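Putative metal-dependent isothiocyanate hydrolase SaxA (Pectobacterium carotovorum, PDB 6BRM) probably hydrolyses isothiocyanates as a zinc-dependent member of the metallo-beta-lactamase superfamily. Local coordinates at residues B[71-76]-B[96-101]. Residues are numbered along the deposited sequence; the frame is centred on the assembly and turned at random.
With ZN (zinc ion), chain M.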
ATOM      1  N   ASP B  71     -15.105  -5.826  16.155  1.00 51.41           N
ATOM      2  CA  ASP B  71     -14.665  -4.781  17.105  1.00 51.87           C
ATOM      3  C   ASP B  71     -14.773  -3.329  16.579  1.00 51.50           C
ATOM      4  O   ASP B  71     -14.343  -2.394  17.261  1.00 53.76           O
ATOM      5  CB  ASP B  71     -13.228  -5.058  17.598  1.00 52.49           C
ATOM      6  CG  ASP B  71     -12.208  -5.053  16.472  1.00 53.06           C
ATOM      7  OD1 ASP B  71     -12.433  -5.794  15.493  1.00 55.13           O
ATOM      8  OD2 ASP B  71     -11.189  -4.328  16.553  1.00 51.60           O
ATOM      9  N   HIS B  72     -15.301  -3.149  15.365  1.00 49.64           N
ATOM     10  CA  HIS B  72     -15.638  -1.830  14.810  1.00 48.51           C
ATOM     11  C   HIS B  72     -17.107  -1.675  14.377  1.00 47.18           C
ATOM     12  O   HIS B  72     -17.520  -0.580  14.007  1.00 47.39           O
ATOM     13  CB  HIS B  72     -14.740  -1.557  13.599  1.00 47.85           C
ATOM     14  CG  HIS B  72     -13.281  -1.641  13.904  1.00 45.94           C
ATOM     15  ND1 HIS B  72     -12.502  -0.527  14.116  1.00 46.18           N
ATOM     16  CD2 HIS B  72     -12.461  -2.709  14.050  1.00 47.28           C
ATOM     17  CE1 HIS B  72     -11.262  -0.901  14.375  1.00 46.84           C
ATOM     18  NE2 HIS B  72     -11.210  -2.222  14.340  1.00 47.77           N
ATOM     19  N   TRP B  73     -17.885  -2.756  14.437  1.00 46.86           N
ATOM     20  CA  TRP B  73     -19.246  -2.805  13.899  1.00 45.93           C
ATOM     21  C   TRP B  73     -19.856  -4.155  14.297  1.00 48.38           C
ATOM     22  O   TRP B  73     -19.855  -5.111  13.508  1.00 48.98           O
ATOM     23  CB  TRP B  73     -19.224  -2.631  12.371  1.00 44.19           C
ATOM     24  CG  TRP B  73     -20.568  -2.642  11.693  1.00 42.47           C
ATOM     25  CD1 TRP B  73     -21.002  -3.533  10.753  1.00 41.25           C
ATOM     26  CD2 TRP B  73     -21.640  -1.712  11.889  1.00 41.10           C
ATOM     27  NE1 TRP B  73     -22.277  -3.219  10.357  1.00 40.89           N
ATOM     28  CE2 TRP B  73     -22.693  -2.106  11.036  1.00 40.89           C
ATOM     29  CE3 TRP B  73     -21.814  -0.586  12.707  1.00 41.09           C
ATOM     30  CZ2 TRP B  73     -23.907  -1.410  10.973  1.00 41.22           C
ATOM     31  CZ3 TRP B  73     -23.025   0.108  12.647  1.00 41.07           C
ATOM     32  CH2 TRP B  73     -24.053  -0.309  11.784  1.00 41.27           C
ATOM     33  N   ASP B  74     -20.346  -4.226  15.536  1.00 51.29           N
ATOM     34  CA  ASP B  74     -20.902  -5.470  16.104  1.00 53.20           C
ATOM     35  C   ASP B  74     -22.411  -5.570  15.913  1.00 56.96           C
ATOM     36  O   ASP B  74     -23.054  -4.609  15.483  1.00 59.24           O
ATOM     37  CB  ASP B  74     -20.526  -5.630  17.592  1.00 53.00           C
ATOM     38  CG  ASP B  74     -21.065  -4.512  18.488  1.00 52.07           C
ATOM     39  OD1 ASP B  74     -21.809  -3.623  18.023  1.00 51.59           O
ATOM     40  OD2 ASP B  74     -20.725  -4.523  19.686  1.00 50.12           O
ATOM     41  N   GLU B  75     -22.962  -6.739  16.240  1.00 63.13           N
ATOM     42  CA  GLU B  75     -24.408  -6.995  16.139  1.00 64.99           C
ATOM     43  C   GLU B  75     -25.227  -6.014  16.989  1.00 64.90           C
ATOM     44  O   GLU B  75     -26.285  -5.566  16.557  1.00 67.94           O
ATOM     45  CB  GLU B  75     -24.732  -8.449  16.531  1.00 67.69           C
ATOM     46  CG  GLU B  75     -26.118  -8.947  16.113  1.00 70.87           C
ATOM     47  CD  GLU B  75     -26.248  -9.234  14.619  1.00 73.50           C
ATOM     48  OE1 GLU B  75     -25.343  -9.881  14.039  1.00 77.09           O
ATOM     49  OE2 GLU B  75     -27.273  -8.831  14.022  1.00 69.59           O
ATOM     50  N   ALA B  76     -24.731  -5.677  18.181  1.00 63.71           N
ATOM     51  CA  ALA B  76     -25.385  -4.688  19.059  1.00 64.22           C
ATOM     52  C   ALA B  76     -25.577  -3.323  18.388  1.00 65.07           C
ATOM     53  O   ALA B  76     -26.640  -2.712  18.508  1.00 64.77           O
ATOM     54  CB  ALA B  76     -24.597  -4.523  20.351  1.00 64.17           C
ATOM     55  N   ALA B  96     -22.754  -3.074   0.526  1.00 52.05           N
ATOM     56  CA  ALA B  96     -23.695  -4.168   0.250  1.00 51.50           C
ATOM     57  C   ALA B  96     -24.041  -4.971   1.503  1.00 50.89           C
ATOM     58  O   ALA B  96     -25.206  -5.293   1.728  1.00 49.50           O
ATOM     59  CB  ALA B  96     -23.133  -5.095  -0.820  1.00 51.55           C
ATOM     60  N   LEU B  97     -23.022  -5.293   2.302  1.00 52.32           N
ATOM     61  CA  LEU B  97     -23.203  -5.993   3.578  1.00 53.31           C
ATOM     62  C   LEU B  97     -24.103  -5.189   4.510  1.00 54.68           C
ATOM     63  O   LEU B  97     -25.144  -5.682   4.945  1.00 55.92           O
ATOM     64  CB  LEU B  97     -21.847  -6.260   4.249  1.00 53.78           C
ATOM     65  CG  LEU B  97     -21.815  -6.860   5.668  1.00 55.62           C
ATOM     66  CD1 LEU B  97     -22.739  -8.063   5.818  1.00 55.34           C
ATOM     67  CD2 LEU B  97     -20.388  -7.235   6.052  1.00 55.33           C
ATOM     68  N   ILE B  98     -23.703  -3.948   4.783  1.00 55.01           N
ATOM     69  CA  ILE B  98     -24.482  -3.028   5.631  1.00 56.06           C
ATOM     70  C   ILE B  98     -25.917  -2.837   5.104  1.00 57.27           C
ATOM     71  O   ILE B  98     -26.862  -2.805   5.895  1.00 58.58           O
ATOM     72  CB  ILE B  98     -23.735  -1.669   5.845  1.00 54.79           C
ATOM     73  CG1 ILE B  98     -22.826  -1.740   7.080  1.00 54.86           C
ATOM     74  CG2 ILE B  98     -24.685  -0.495   6.065  1.00 54.82           C
ATOM     75  CD1 ILE B  98     -21.766  -2.820   7.062  1.00 55.08           C
ATOM     76  N   ARG B  99     -26.074  -2.740   3.784  1.00 58.26           N
ATOM     77  CA  ARG B  99     -27.403  -2.589   3.158  1.00 59.32           C
ATOM     78  C   ARG B  99     -28.299  -3.813   3.352  1.00 58.44           C
ATOM     79  O   ARG B  99     -29.504  -3.672   3.575  1.00 57.53           O
ATOM     80  CB  ARG B  99     -27.264  -2.272   1.663  1.00 60.44           C
ATOM     81  CG  ARG B  99     -28.539  -1.798   0.967  1.00 60.69           C
ATOM     82  CD  ARG B  99     -28.228  -0.768  -0.116  1.00 62.14           C
ATOM     83  NE  ARG B  99     -27.103  -1.188  -0.967  1.00 62.73           N
ATOM     84  CZ  ARG B  99     -26.212  -0.381  -1.555  1.00 62.23           C
ATOM     85  NH1 ARG B  99     -26.258   0.949  -1.419  1.00 62.01           N
ATOM     86  NH2 ARG B  99     -25.243  -0.917  -2.294  1.00 61.68           N
ATOM     87  N   SER B 100     -27.700  -5.002   3.285  1.00 58.43           N
ATOM     88  CA  SER B 100     -28.432  -6.257   3.479  1.00 57.59           C
ATOM     89  C   SER B 100     -28.748  -6.556   4.956  1.00 56.23           C
ATOM     90  O   SER B 100     -29.518  -7.470   5.248  1.00 57.98           O
ATOM     91  CB  SER B 100     -27.668  -7.425   2.851  1.00 57.46           C
ATOM     92  OG  SER B 100     -28.567  -8.441   2.441  1.00 58.88           O
ATOM     93  N   GLN B 101     -28.153  -5.791   5.873  1.00 53.32           N
ATOM     94  CA  GLN B 101     -28.479  -5.852   7.301  1.00 51.03           C
ATOM     95  C   GLN B 101     -29.593  -4.880   7.729  1.00 51.85           C
ATOM     96  O   GLN B 101     -29.731  -4.596   8.923  1.00 53.12           O
ATOM     97  CB  GLN B 101     -27.212  -5.591   8.126  1.00 48.84           C
ATOM     98  CG  GLN B 101     -26.144  -6.664   7.965  1.00 47.36           C
ATOM     99  CD  GLN B 101     -24.871  -6.386   8.750  1.00 46.73           C
ATOM    100  OE1 GLN B 101     -24.044  -7.280   8.929  1.00 48.86           O
ATOM    101  NE2 GLN B 101     -24.708  -5.156   9.223  1.00 43.86           N
TER
HETATM  102 ZN    ZN M 302      -9.715  -3.664  15.046  1.00 52.75          ZN
HETATM  103  O   HOH W   1     -10.542  -5.409  13.978  1.00 47.57           O
HETATM  104  O   HOH W   2      -8.112  -5.094  15.526  1.00 46.81           O
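Directly after the HxHxDH zinc motif of the metallo-beta-lactamase fold, Trp73 reaches across to Ile98 and Gln101 at the end of helix 92-100. Its CG stands anti to the backbone N (chi1 -179°), which carries the indole to the helix, pyrrole side first. Ile98 meets that side obliquely: CD1 lies 3.8 Å from Trp73 CD1, and CG1 is 4.0 Å from Trp73 CE2, an apolar contact with the five-membered ring. Gln101, extended beyond CG, brings its amide to the indole edge near the ring plane, the two planes 20° apart.

The preceding two residues belong to the metal site. Asp71 OD2 and His72 NE2 each bind the zinc ion at 2.2 Å, as do two waters, and Asp164 and His221 complete the site. One of these waters also donates to Asp71 OD1, so both carboxylate oxygens are engaged. Asp23 holds His72 ND1 by a hydrogen bond, a second-shell contact that probably steadies the imidazole.

Beyond Trp73, Asp74 N-caps helix 75-80, its OD1 accepting from Ala77 N. Ile98 also packs on Leu65, Thr68 and Ile106, so helix 92-100 rests against strand 106-108 while touching the zinc-binding loop.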